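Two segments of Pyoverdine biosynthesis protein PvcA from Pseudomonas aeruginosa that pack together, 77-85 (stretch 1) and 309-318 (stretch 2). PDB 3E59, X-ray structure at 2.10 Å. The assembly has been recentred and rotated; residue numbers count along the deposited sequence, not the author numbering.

Stretch 1, residues 77-85: VLDSRPDMA
Stretch 2 (309-318) QINGQPSHYR

How does stretch 2 begin, and what does its turn offer to stretch 1? Q309 and I310 end one extended strand, and a type II' turn from I310 to Q313 starts the next, closed by I310 N to Q313 O at 3.0 Å and Q313 N to I310 O at 3.2 Å. N311 takes the positive phi of such a turn (59/-119), G312 follows at -111/12, and neither touches stretch 1. I310 (chi1 m, chi2 t) points toward the other stretch, and its CD1 lies 3.7 Å from M84 CE, an apolar contact made by an exposed residue.

What meets the start of the second strand, Q313 and P314? R81, extended at -91/156 with chi1 p, chi2 t and chi3 t, lays its guanidinium here: R81 NH2 is 3.5 Å from Q313 CB and 3.9 Å from P314 CD, the latter at the guanidinium edge. Q313 is modelled only to CB. The charge of R81 is answered within its own stretch, where R81 NH1 lies 3.1 Å from D79 OD2; that oxygen is well out of the guanidinium plane, so this salt bridge is one of charges only. P314, C-gamma endo, faces L78, with the two CA atoms 6.5 Å apart and P314 CB 4.2 Å from L78 CD2.

How does S315 take part if its CA-to-CB bond points away? Its backbone does much of the work. S315 O comes within 3.5 Å of M84 CB and 3.4 Å of L78 CD1, with the CA atoms of M84 and S315 5.6 Å apart. Among the atoms modelled, no direct hydrogen bond joins the stretches; instead a water donates to S315 O at 2.8 Å and, weakly, to D83 OD1 at 3.0 Å. D83 (chi1 p) caps the helix beginning at M84, its OD1 accepting from A85 N at 3.0 Å, so one carboxylate oxygen serves both cap and bridge.

What completes the contact at H316 and Y317? S315 (chi1 t) and H316 (chi1 p, chi2 -87°) share a short hydrogen bond, S315 OG to H316 ND1 at 2.5 Å. Over this pair curls M84 (chi1 t, chi2 p, chi3 p): M84 CE is 3.8 Å from S315 OG and 3.8 Å from H316 ND1, while M84 SD sits 5.4 Å from the H316 ring centroid, obliquely. Y317 (chi1 m, chi2 -89°) leaves the backbone sideways, but its ring end approaches L78 (chi1 m, chi2 t), bringing Y317 CE2 3.6 Å from L78 CD2.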

# COMPACT_ATOMS: atom_id res chain seq x y z
N VAL A 77 8.74 -4.99 -12.82
CA VAL A 77 9.69 -4.67 -11.77
C VAL A 77 11.10 -5.07 -12.19
O VAL A 77 11.27 -5.88 -13.11
CB VAL A 77 9.30 -5.37 -10.43
CG1 VAL A 77 7.99 -4.82 -9.90
CG2 VAL A 77 9.24 -6.89 -10.59
N LEU A 78 12.11 -4.51 -11.52
CA LEU A 78 13.52 -4.83 -11.83
C LEU A 78 13.93 -6.21 -11.31
O LEU A 78 14.64 -6.94 -11.99
CB LEU A 78 14.48 -3.78 -11.28
CG LEU A 78 14.47 -2.38 -11.91
CD1 LEU A 78 15.04 -1.40 -10.91
CD2 LEU A 78 15.27 -2.35 -13.20
N ASP A 79 13.50 -6.55 -10.10
CA ASP A 79 13.83 -7.83 -9.48
C ASP A 79 12.79 -8.11 -8.40
O ASP A 79 11.88 -7.30 -8.20
CB ASP A 79 15.24 -7.75 -8.88
CG ASP A 79 15.73 -9.07 -8.31
OD1 ASP A 79 15.97 -10.02 -9.09
OD2 ASP A 79 15.90 -9.13 -7.08
N SER A 80 12.92 -9.23 -7.69
CA SER A 80 11.98 -9.59 -6.64
C SER A 80 12.26 -8.89 -5.31
O SER A 80 11.43 -8.90 -4.40
CB SER A 80 11.97 -11.11 -6.45
OG SER A 80 13.17 -11.55 -5.85
N ARG A 81 13.42 -8.28 -5.18
CA ARG A 81 13.78 -7.64 -3.92
C ARG A 81 13.35 -6.17 -3.90
O ARG A 81 13.20 -5.56 -4.96
CB ARG A 81 15.28 -7.80 -3.65
CG ARG A 81 16.18 -7.17 -4.70
CD ARG A 81 17.62 -7.62 -4.55
NE ARG A 81 18.40 -7.25 -5.73
CZ ARG A 81 18.95 -8.12 -6.57
NH1 ARG A 81 18.87 -9.42 -6.35
NH2 ARG A 81 19.63 -7.67 -7.61
N PRO A 82 13.16 -5.60 -2.70
CA PRO A 82 12.95 -4.15 -2.59
C PRO A 82 14.09 -3.36 -3.25
O PRO A 82 15.25 -3.78 -3.18
CB PRO A 82 12.96 -3.90 -1.08
CG PRO A 82 12.73 -5.20 -0.44
CD PRO A 82 13.14 -6.28 -1.39
N ASP A 83 13.77 -2.23 -3.89
CA ASP A 83 14.80 -1.42 -4.55
C ASP A 83 14.63 0.07 -4.26
O ASP A 83 14.00 0.44 -3.25
CB ASP A 83 14.89 -1.75 -6.07
CG ASP A 83 13.59 -1.45 -6.84
OD1 ASP A 83 12.82 -0.55 -6.47
OD2 ASP A 83 13.35 -2.13 -7.84
N MET A 84 15.18 0.92 -5.12
CA MET A 84 15.09 2.38 -4.92
C MET A 84 13.64 2.90 -4.77
O MET A 84 13.37 3.84 -4.02
CB MET A 84 15.85 3.12 -6.04
CG MET A 84 15.99 4.62 -5.83
SD MET A 84 17.05 5.08 -4.44
CE MET A 84 18.65 4.92 -5.20
N ALA A 85 12.69 2.25 -5.44
CA ALA A 85 11.29 2.62 -5.26
C ALA A 85 10.80 2.39 -3.81
O ALA A 85 10.21 3.29 -3.21
CB ALA A 85 10.41 1.88 -6.26
N GLN A 309 22.63 0.93 -11.99
CA GLN A 309 23.01 -0.07 -11.00
C GLN A 309 23.74 0.57 -9.82
O GLN A 309 24.55 1.49 -9.99
CB GLN A 309 23.91 -1.13 -11.63
CG GLN A 309 23.52 -1.52 -13.05
CD GLN A 309 23.47 -3.01 -13.25
OE1 GLN A 309 24.21 -3.57 -14.06
NE2 GLN A 309 22.58 -3.68 -12.51
N ILE A 310 23.45 0.07 -8.62
CA ILE A 310 24.19 0.48 -7.42
C ILE A 310 24.75 -0.77 -6.76
O ILE A 310 24.02 -1.73 -6.49
CB ILE A 310 23.32 1.35 -6.46
CG1 ILE A 310 22.91 2.66 -7.17
CG2 ILE A 310 24.09 1.68 -5.18
CD1 ILE A 310 21.87 3.50 -6.44
N ASN A 311 26.06 -0.74 -6.50
CA ASN A 311 26.86 -1.93 -6.20
C ASN A 311 26.76 -2.88 -7.40
O ASN A 311 27.15 -2.49 -8.53
CB ASN A 311 26.43 -2.60 -4.88
CG ASN A 311 26.35 -1.58 -3.71
OD1 ASN A 311 27.22 -0.68 -3.56
ND2 ASN A 311 25.29 -1.73 -2.89
N GLY A 312 26.23 -4.09 -7.18
CA GLY A 312 26.05 -5.05 -8.28
C GLY A 312 24.60 -5.31 -8.66
O GLY A 312 24.32 -6.24 -9.41
N GLN A 313 23.69 -4.48 -8.15
CA GLN A 313 22.25 -4.72 -8.28
C GLN A 313 21.51 -3.62 -9.05
O GLN A 313 21.74 -2.43 -8.79
CB GLN A 313 21.62 -4.90 -6.90
N PRO A 314 20.63 -4.00 -10.00
CA PRO A 314 19.71 -3.06 -10.64
C PRO A 314 18.94 -2.22 -9.61
O PRO A 314 18.41 -2.76 -8.63
CB PRO A 314 18.75 -3.97 -11.44
CG PRO A 314 19.09 -5.37 -11.06
CD PRO A 314 20.50 -5.36 -10.57
N SER A 315 18.89 -0.91 -9.84
CA SER A 315 18.42 0.03 -8.83
C SER A 315 17.22 0.83 -9.31
O SER A 315 16.16 0.84 -8.67
CB SER A 315 19.58 0.96 -8.41
OG SER A 315 19.13 2.00 -7.56
N HIS A 316 17.38 1.50 -10.45
CA HIS A 316 16.36 2.43 -10.97
C HIS A 316 16.70 2.79 -12.41
O HIS A 316 17.73 2.35 -12.94
CB HIS A 316 16.27 3.70 -10.10
CG HIS A 316 17.58 4.40 -9.89
ND1 HIS A 316 18.45 4.07 -8.88
CD2 HIS A 316 18.17 5.42 -10.57
CE1 HIS A 316 19.51 4.86 -8.93
NE2 HIS A 316 19.37 5.68 -9.96
N TYR A 317 15.84 3.58 -13.04
CA TYR A 317 16.12 4.12 -14.36
C TYR A 317 16.38 5.63 -14.27
O TYR A 317 16.10 6.25 -13.22
CB TYR A 317 14.96 3.84 -15.32
CG TYR A 317 14.83 2.39 -15.72
CD1 TYR A 317 15.50 1.89 -16.83
CD2 TYR A 317 14.03 1.51 -14.98
CE1 TYR A 317 15.39 0.57 -17.21
CE2 TYR A 317 13.90 0.18 -15.36
CZ TYR A 317 14.59 -0.29 -16.47
OH TYR A 317 14.47 -1.61 -16.84
N ARG A 318 16.92 6.18 -15.35
CA ARG A 318 17.11 7.63 -15.51
C ARG A 318 16.64 8.09 -16.89
O ARG A 318 16.74 7.34 -17.87
CB ARG A 318 18.58 8.02 -15.30
O HOH W 1 13.40 1.02 -8.94